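Local coordinates for putative flagellar protein FliS (Parabacteroides merdae ATCC 43184, PDB 4YOK) that is of unknown function but probably combines a transthyretin-like N-terminal domain with a C-terminal domain of the E-set type, at residues L109-F120 against K179-V187; K130-L138 against N149-P160. All coordinates share one frame; numbering follows the deposited sequence.

Interaction 1. Residues L109-F120 against K179-V187; sequences LSVTGSAMNASF and KALYARVGV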
# COMPACT_ATOMS: atom_id res chain seq x y z
N LEU A 109 16.63 -6.51 -0.11
CA LEU A 109 17.02 -5.12 -0.40
C LEU A 109 18.27 -4.75 0.37
O LEU A 109 18.35 -5.00 1.57
CB LEU A 109 15.88 -4.13 -0.07
CG LEU A 109 14.45 -4.53 -0.53
CD1 LEU A 109 13.44 -3.46 -0.13
CD2 LEU A 109 14.38 -4.78 -2.06
N SER A 110 19.23 -4.13 -0.31
CA SER A 110 20.48 -3.75 0.35
C SER A 110 21.12 -2.57 -0.37
O SER A 110 20.73 -2.25 -1.51
CB SER A 110 21.45 -4.93 0.39
OG SER A 110 21.71 -5.39 -0.92
N VAL A 111 22.09 -1.93 0.28
CA VAL A 111 22.81 -0.80 -0.31
C VAL A 111 24.30 -0.98 -0.07
O VAL A 111 24.71 -1.39 1.02
CB VAL A 111 22.35 0.63 0.11
CG1 VAL A 111 20.92 0.93 -0.32
CG2 VAL A 111 22.56 0.92 1.60
N THR A 112 25.08 -0.64 -1.07
CA THR A 112 26.54 -0.55 -0.98
C THR A 112 26.86 0.95 -1.06
O THR A 112 25.94 1.78 -0.95
CB THR A 112 27.23 -1.39 -2.08
OG1 THR A 112 27.03 -0.74 -3.34
CG2 THR A 112 26.76 -2.84 -2.10
N GLY A 113 28.12 1.31 -1.26
CA GLY A 113 28.47 2.71 -1.45
C GLY A 113 28.09 3.18 -2.85
O GLY A 113 27.87 4.37 -3.06
N SER A 114 27.96 2.24 -3.80
CA SER A 114 27.72 2.49 -5.22
C SER A 114 26.27 2.19 -5.67
O SER A 114 25.77 2.87 -6.58
CB SER A 114 28.73 1.69 -6.05
OG SER A 114 28.23 0.83 -7.07
N ALA A 115 25.59 1.20 -5.07
CA ALA A 115 24.28 0.83 -5.60
C ALA A 115 23.27 0.35 -4.57
O ALA A 115 23.63 -0.13 -3.50
CB ALA A 115 24.47 -0.28 -6.62
N MSE A 116 21.99 0.45 -4.94
CA MSE A 116 20.90 -0.18 -4.25
C MSE A 116 20.61 -1.44 -5.04
O MSE A 116 20.33 -1.35 -6.25
CB MSE A 116 19.67 0.71 -4.13
CG MSE A 116 18.48 -0.08 -3.61
SE MSE A 116 16.93 1.04 -3.38
CE MSE A 116 15.79 -0.32 -2.69
N ASN A 117 20.75 -2.59 -4.38
CA ASN A 117 20.51 -3.92 -4.96
C ASN A 117 19.17 -4.44 -4.45
O ASN A 117 18.88 -4.35 -3.25
CB ASN A 117 21.66 -4.86 -4.61
CG ASN A 117 22.99 -4.36 -5.13
OD1 ASN A 117 23.12 -4.04 -6.31
ND2 ASN A 117 23.99 -4.24 -4.28
N ALA A 118 18.33 -4.91 -5.37
CA ALA A 118 17.00 -5.42 -5.04
C ALA A 118 16.70 -6.68 -5.85
O ALA A 118 16.74 -6.65 -7.08
CB ALA A 118 15.93 -4.35 -5.30
N SER A 119 16.52 -7.80 -5.14
CA SER A 119 16.13 -9.06 -5.75
C SER A 119 14.79 -9.42 -5.15
O SER A 119 14.64 -9.31 -3.94
CB SER A 119 17.17 -10.14 -5.48
OG SER A 119 18.32 -9.87 -6.27
N PHE A 120 13.80 -9.78 -5.98
CA PHE A 120 12.46 -10.12 -5.49
C PHE A 120 11.67 -10.80 -6.59
O PHE A 120 12.15 -10.90 -7.73
CB PHE A 120 11.70 -8.88 -4.95
CG PHE A 120 11.62 -7.71 -5.91
CD1 PHE A 120 12.67 -6.80 -6.01
CD2 PHE A 120 10.46 -7.46 -6.63
CE1 PHE A 120 12.59 -5.72 -6.88
CE2 PHE A 120 10.37 -6.36 -7.49
CZ PHE A 120 11.46 -5.52 -7.64
N LYS A 179 21.00 9.73 8.62
CA LYS A 179 21.32 9.04 9.88
C LYS A 179 20.57 7.71 9.97
O LYS A 179 21.01 6.80 10.68
CB LYS A 179 21.01 9.91 11.11
CG LYS A 179 21.93 11.12 11.20
CD LYS A 179 21.73 11.88 12.49
CE LYS A 179 22.35 13.26 12.41
NZ LYS A 179 22.02 14.08 13.61
N ALA A 180 19.47 7.60 9.26
CA ALA A 180 18.68 6.37 9.17
C ALA A 180 18.32 6.19 7.72
O ALA A 180 18.11 7.19 7.03
CB ALA A 180 17.42 6.46 10.03
N LEU A 181 18.25 4.94 7.25
CA LEU A 181 17.94 4.69 5.85
C LEU A 181 16.98 3.52 5.73
O LEU A 181 17.21 2.46 6.31
CB LEU A 181 19.24 4.43 5.04
CG LEU A 181 19.13 4.48 3.52
CD1 LEU A 181 18.89 5.92 3.02
CD2 LEU A 181 20.39 3.88 2.87
N TYR A 182 15.91 3.73 4.96
CA TYR A 182 14.85 2.73 4.77
C TYR A 182 14.67 2.45 3.28
O TYR A 182 14.79 3.36 2.47
CB TYR A 182 13.53 3.24 5.37
CG TYR A 182 13.58 3.46 6.87
CD1 TYR A 182 14.13 4.62 7.40
CD2 TYR A 182 13.03 2.53 7.75
CE1 TYR A 182 14.15 4.85 8.78
CE2 TYR A 182 13.03 2.76 9.13
CZ TYR A 182 13.59 3.92 9.64
OH TYR A 182 13.59 4.16 10.99
N ALA A 183 14.43 1.19 2.92
CA ALA A 183 14.27 0.80 1.52
C ALA A 183 12.90 0.22 1.27
O ALA A 183 12.27 -0.32 2.19
CB ALA A 183 15.35 -0.22 1.12
N ARG A 184 12.46 0.31 0.02
CA ARG A 184 11.17 -0.26 -0.40
C ARG A 184 11.18 -0.47 -1.90
O ARG A 184 11.90 0.23 -2.63
CB ARG A 184 10.00 0.68 0.01
CG ARG A 184 8.69 -0.06 0.27
CD ARG A 184 7.57 0.92 0.65
NE ARG A 184 6.40 0.26 1.26
CZ ARG A 184 5.21 0.83 1.43
NH1 ARG A 184 5.01 2.08 1.02
NH2 ARG A 184 4.21 0.15 1.98
N VAL A 185 10.35 -1.40 -2.38
CA VAL A 185 10.19 -1.54 -3.82
C VAL A 185 8.70 -1.40 -4.13
O VAL A 185 7.86 -1.70 -3.27
CB VAL A 185 10.81 -2.80 -4.46
CG1 VAL A 185 12.35 -2.75 -4.40
CG2 VAL A 185 10.27 -4.09 -3.84
N GLY A 186 8.39 -0.91 -5.33
CA GLY A 186 7.01 -0.72 -5.76
C GLY A 186 6.77 -1.28 -7.15
O GLY A 186 7.68 -1.32 -7.97
N VAL A 187 5.53 -1.74 -7.41
CA VAL A 187 5.11 -2.26 -8.71
C VAL A 187 3.76 -1.62 -9.04
O VAL A 187 2.78 -1.76 -8.29
CB VAL A 187 5.04 -3.82 -8.77
CG1 VAL A 187 4.46 -4.29 -10.11
CG2 VAL A 187 6.43 -4.44 -8.55
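Leu-109 reaches across to Ala-183, Arg-184 and Val-185. Its CB lies 4.1 Å from Ala-183 CB. With CG anti to the carbonyl carbon (chi1 -44°), the branch is carried over the backbone beyond that alanine: CD1 still borders Ala-183 CB but also rests 3.9 Å from Arg-184 N, and CD2 approaches Val-185 CG1 at 3.7 Å. The same CG1 methyl is also touched by Ala-118 CB and by Phe-120 CE1, which places Val-185 in the middle of the contact. Its other methyl, CG2, makes a CH-pi contact with Phe-120, 4.0 Å from the ring centroid and only 5° off the ring normal, hence over the centre of one face. Ile-104 and Val-134 also pack against this ring.

No hydrogen bond joins the two segments, and the axis of strand 109-111 passes 7.6 Å from that of strand 182-187 at 131°. This is the face-to-face packing of two sheets in a beta sandwich, consistent with the E-set assignment of this region. On one side stands the hairpin in which Ser-110 and Asn-117 exchange backbone hydrogen bonds, its turn held by an ST turn at Thr-112 OG1.

Further along the interface, Met-116, a selenomethionine, extends fully from the hairpin and sets its terminal CE 3.8 Å from Ala-183 CB. Leu-138, from the strand next to 182-189, touches both. Toward the hairpin turn, Val-111 CG2 and Leu-181 CD2 meet tip to tip at 3.9 Å. Arg-184 alternates with Ala-183 and Val-185, and its CB leads away from the hairpin; its guanidinium donates to the carbonyl oxygens of Ser-198, Ala-144 and Leu-25.

Interaction 2. Residues K130-L138 against N149-P160; sequences KISRVMLLL and NLYRQDFSDVVP
The selenium of selenomethionine Met-135 sits 3.5 Å above one face of the Arg-152 guanidinium, displaced from its centre, and beside the edge of the Arg-133 guanidinium, in line with its plane. CG of Arg-152, opposite the backbone N (chi1 173°), starts an extended chain that brings the guanidinium edge to Asp-154, gripped side-on through syn lone pairs: NE to OD1 is 2.8 Å and nearly straight (179°), NH2 to OD2 2.9 Å and more bent. Arg-152 NH2 lies over a face of the Arg-133 guanidinium, 3.2 Å from Arg-133 NE, two donors without a hydrogen bond whose like charges Asp-154 probably offsets. Arg-133 NE pairs with Asp-154 OD2 by charge alone, in a long salt bridge of 3.8 Å. Shortening Arg-152 to an alanine would probably cost Asp-154 its two-pronged partner and open one side of the selenium.

Met-135, Arg-152 and Asp-154 lie on one face of an antiparallel beta hairpin, whose hydrogen-bonded pairs include Val-134 with Phe-155; at a classic bulge Leu-138 O accepts from Leu-150 N and Tyr-151 N. Beyond strand 151-155, Val-158 CB packs against Val-134 CG2, and Pro-160 CD against Ile-131 CD1.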
# COMPACT_ATOMS: atom_id res chain seq x y z
N LYS A 130 -0.62 -6.03 -16.70
CA LYS A 130 0.71 -5.75 -17.23
C LYS A 130 1.42 -4.79 -16.30
O LYS A 130 0.78 -3.89 -15.75
CB LYS A 130 0.64 -5.15 -18.65
CG LYS A 130 0.02 -6.06 -19.73
CD LYS A 130 0.89 -7.28 -20.06
CE LYS A 130 0.24 -8.23 -21.04
NZ LYS A 130 0.38 -7.76 -22.45
N ILE A 131 2.74 -4.91 -16.19
CA ILE A 131 3.52 -4.00 -15.32
C ILE A 131 3.82 -2.70 -16.07
O ILE A 131 4.33 -2.74 -17.18
CB ILE A 131 4.83 -4.65 -14.80
CG1 ILE A 131 4.55 -5.93 -13.97
CG2 ILE A 131 5.68 -3.63 -14.00
CD1 ILE A 131 5.76 -6.83 -13.78
N SER A 132 3.49 -1.55 -15.46
CA SER A 132 3.78 -0.22 -16.02
C SER A 132 5.21 0.20 -15.60
O SER A 132 6.05 0.52 -16.46
CB SER A 132 2.75 0.80 -15.52
OG SER A 132 3.12 2.11 -15.93
N ARG A 133 5.52 0.10 -14.29
CA ARG A 133 6.86 0.39 -13.82
C ARG A 133 7.13 -0.28 -12.48
O ARG A 133 6.21 -0.59 -11.73
CB ARG A 133 7.14 1.92 -13.71
CG ARG A 133 6.27 2.69 -12.76
CD ARG A 133 6.72 4.13 -12.73
NE ARG A 133 5.92 4.92 -11.79
CZ ARG A 133 4.98 5.79 -12.15
NH1 ARG A 133 4.71 6.00 -13.44
NH2 ARG A 133 4.30 6.46 -11.23
N VAL A 134 8.42 -0.50 -12.23
CA VAL A 134 8.96 -1.02 -10.98
C VAL A 134 9.84 0.10 -10.41
O VAL A 134 10.61 0.73 -11.15
CB VAL A 134 9.71 -2.36 -11.21
CG1 VAL A 134 10.35 -2.84 -9.92
CG2 VAL A 134 8.74 -3.42 -11.75
N MSE A 135 9.72 0.34 -9.11
CA MSE A 135 10.45 1.45 -8.47
C MSE A 135 11.29 0.96 -7.30
O MSE A 135 10.82 0.19 -6.46
CB MSE A 135 9.46 2.53 -7.97
CG MSE A 135 8.60 3.12 -9.08
SE MSE A 135 7.19 4.22 -8.33
CE MSE A 135 5.96 2.68 -7.89
N LEU A 136 12.54 1.42 -7.27
CA LEU A 136 13.50 1.18 -6.18
C LEU A 136 13.55 2.47 -5.40
O LEU A 136 13.77 3.52 -5.99
CB LEU A 136 14.87 0.76 -6.74
CG LEU A 136 15.14 -0.75 -6.79
CD1 LEU A 136 14.10 -1.50 -7.60
CD2 LEU A 136 16.56 -1.05 -7.24
N LEU A 137 13.23 2.41 -4.09
CA LEU A 137 13.12 3.60 -3.26
C LEU A 137 13.94 3.54 -2.00
O LEU A 137 14.07 2.47 -1.38
CB LEU A 137 11.63 3.79 -2.84
CG LEU A 137 10.58 3.77 -3.95
CD1 LEU A 137 9.18 3.49 -3.39
CD2 LEU A 137 10.62 5.07 -4.75
N LEU A 138 14.46 4.71 -1.59
CA LEU A 138 15.14 4.88 -0.31
C LEU A 138 14.54 6.10 0.38
O LEU A 138 14.16 7.07 -0.29
CB LEU A 138 16.67 5.04 -0.42
CG LEU A 138 17.46 3.83 -0.95
CD1 LEU A 138 18.87 4.24 -1.37
CD2 LEU A 138 17.53 2.71 0.10
N ASN A 149 10.26 10.04 -0.68
CA ASN A 149 11.52 9.33 -0.71
C ASN A 149 12.67 10.30 -0.89
O ASN A 149 12.46 11.45 -1.30
CB ASN A 149 11.49 8.30 -1.87
CG ASN A 149 11.33 8.94 -3.24
OD1 ASN A 149 12.26 9.57 -3.73
ND2 ASN A 149 10.16 8.81 -3.88
N LEU A 150 13.88 9.82 -0.63
CA LEU A 150 15.14 10.52 -0.81
C LEU A 150 15.79 10.14 -2.15
O LEU A 150 16.62 10.87 -2.69
CB LEU A 150 16.04 10.10 0.37
CG LEU A 150 17.23 10.96 0.67
CD1 LEU A 150 16.80 12.24 1.34
CD2 LEU A 150 18.19 10.22 1.58
N TYR A 151 15.44 8.94 -2.66
CA TYR A 151 15.98 8.40 -3.91
C TYR A 151 14.93 7.50 -4.53
O TYR A 151 14.31 6.71 -3.82
CB TYR A 151 17.28 7.59 -3.65
CG TYR A 151 17.82 6.92 -4.89
CD1 TYR A 151 18.70 7.58 -5.74
CD2 TYR A 151 17.44 5.62 -5.23
CE1 TYR A 151 19.18 6.98 -6.91
CE2 TYR A 151 17.93 4.99 -6.39
CZ TYR A 151 18.78 5.69 -7.23
OH TYR A 151 19.28 5.11 -8.38
N ARG A 152 14.78 7.61 -5.86
CA ARG A 152 13.85 6.80 -6.62
C ARG A 152 14.46 6.51 -7.96
O ARG A 152 14.97 7.43 -8.61
CB ARG A 152 12.48 7.54 -6.79
CG ARG A 152 11.51 6.79 -7.74
CD ARG A 152 10.14 7.48 -7.80
NE ARG A 152 9.40 7.07 -8.99
CZ ARG A 152 8.24 7.62 -9.37
NH1 ARG A 152 7.66 8.54 -8.62
NH2 ARG A 152 7.67 7.24 -10.50
N GLN A 153 14.41 5.24 -8.38
CA GLN A 153 14.84 4.84 -9.73
C GLN A 153 13.78 3.92 -10.30
O GLN A 153 13.47 2.90 -9.69
CB GLN A 153 16.23 4.16 -9.73
CG GLN A 153 16.69 3.73 -11.15
CD GLN A 153 16.93 4.91 -12.07
OE1 GLN A 153 17.52 5.92 -11.67
NE2 GLN A 153 16.38 4.87 -13.26
N ASP A 154 13.23 4.28 -11.47
CA ASP A 154 12.20 3.47 -12.16
C ASP A 154 12.81 2.58 -13.22
O ASP A 154 13.82 2.93 -13.84
CB ASP A 154 11.14 4.37 -12.81
CG ASP A 154 10.32 5.20 -11.84
OD1 ASP A 154 10.50 5.05 -10.60
OD2 ASP A 154 9.51 6.01 -12.31
N PHE A 155 12.17 1.42 -13.43
CA PHE A 155 12.50 0.40 -14.45
C PHE A 155 11.19 0.15 -15.19
O PHE A 155 10.17 -0.14 -14.55
CB PHE A 155 13.11 -0.86 -13.79
CG PHE A 155 14.42 -0.61 -13.05
CD1 PHE A 155 14.42 -0.15 -11.73
CD2 PHE A 155 15.64 -0.80 -13.68
CE1 PHE A 155 15.62 0.13 -11.07
CE2 PHE A 155 16.85 -0.54 -13.01
CZ PHE A 155 16.83 -0.09 -11.70
N SER A 156 11.17 0.33 -16.52
CA SER A 156 9.92 0.28 -17.29
C SER A 156 9.76 -0.98 -18.16
O SER A 156 8.76 -1.09 -18.87
CB SER A 156 9.84 1.51 -18.19
OG SER A 156 10.89 1.43 -19.14
N ASP A 157 10.72 -1.90 -18.13
CA ASP A 157 10.63 -3.07 -19.03
C ASP A 157 10.58 -4.41 -18.26
O ASP A 157 10.85 -5.46 -18.84
CB ASP A 157 11.83 -3.05 -20.00
CG ASP A 157 13.18 -3.22 -19.29
OD1 ASP A 157 13.23 -3.04 -18.04
OD2 ASP A 157 14.18 -3.52 -19.97
N VAL A 158 10.22 -4.37 -16.98
CA VAL A 158 10.13 -5.56 -16.12
C VAL A 158 8.85 -6.33 -16.40
O VAL A 158 7.79 -5.74 -16.62
CB VAL A 158 10.24 -5.17 -14.61
CG1 VAL A 158 10.29 -6.41 -13.71
CG2 VAL A 158 11.46 -4.29 -14.35
N VAL A 159 8.95 -7.66 -16.38
CA VAL A 159 7.81 -8.57 -16.57
C VAL A 159 7.69 -9.44 -15.30
O VAL A 159 8.66 -9.55 -14.56
CB VAL A 159 7.92 -9.42 -17.88
CG1 VAL A 159 7.81 -8.54 -19.13
CG2 VAL A 159 9.20 -10.26 -17.92
N PRO A 160 6.53 -10.11 -15.04
CA PRO A 160 6.43 -10.97 -13.84
C PRO A 160 7.46 -12.09 -13.83
O PRO A 160 7.91 -12.56 -14.89
CB PRO A 160 5.00 -11.53 -13.95
CG PRO A 160 4.26 -10.51 -14.72
CD PRO A 160 5.24 -10.09 -15.77
O HOH W 1 6.99 -3.29 -17.53

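How the interactions relate
After the N-terminal strands, up to 92-97, the chain builds the hairpin of strands 102-111 and 115-124, then crosses to strand 131-139. Interaction 2 closes a short excursion, folding 151-155 back along 131-139. Strand 161-168 returns to pair with 115-124, and after helix 173-177 the chain enters strand 182-189, where interaction 1 closes a longer loop that contains both segments of interaction 2; the two do not cross. Strand 131-139 lies between 151-155 and 182-189, with probable hydrogen bonds from Met-135 N to Gly-186 O and from Leu-137 N to Arg-184 O. Interaction 2 builds one edge of this sheet, and interaction 1 packs the sheet against the hairpin.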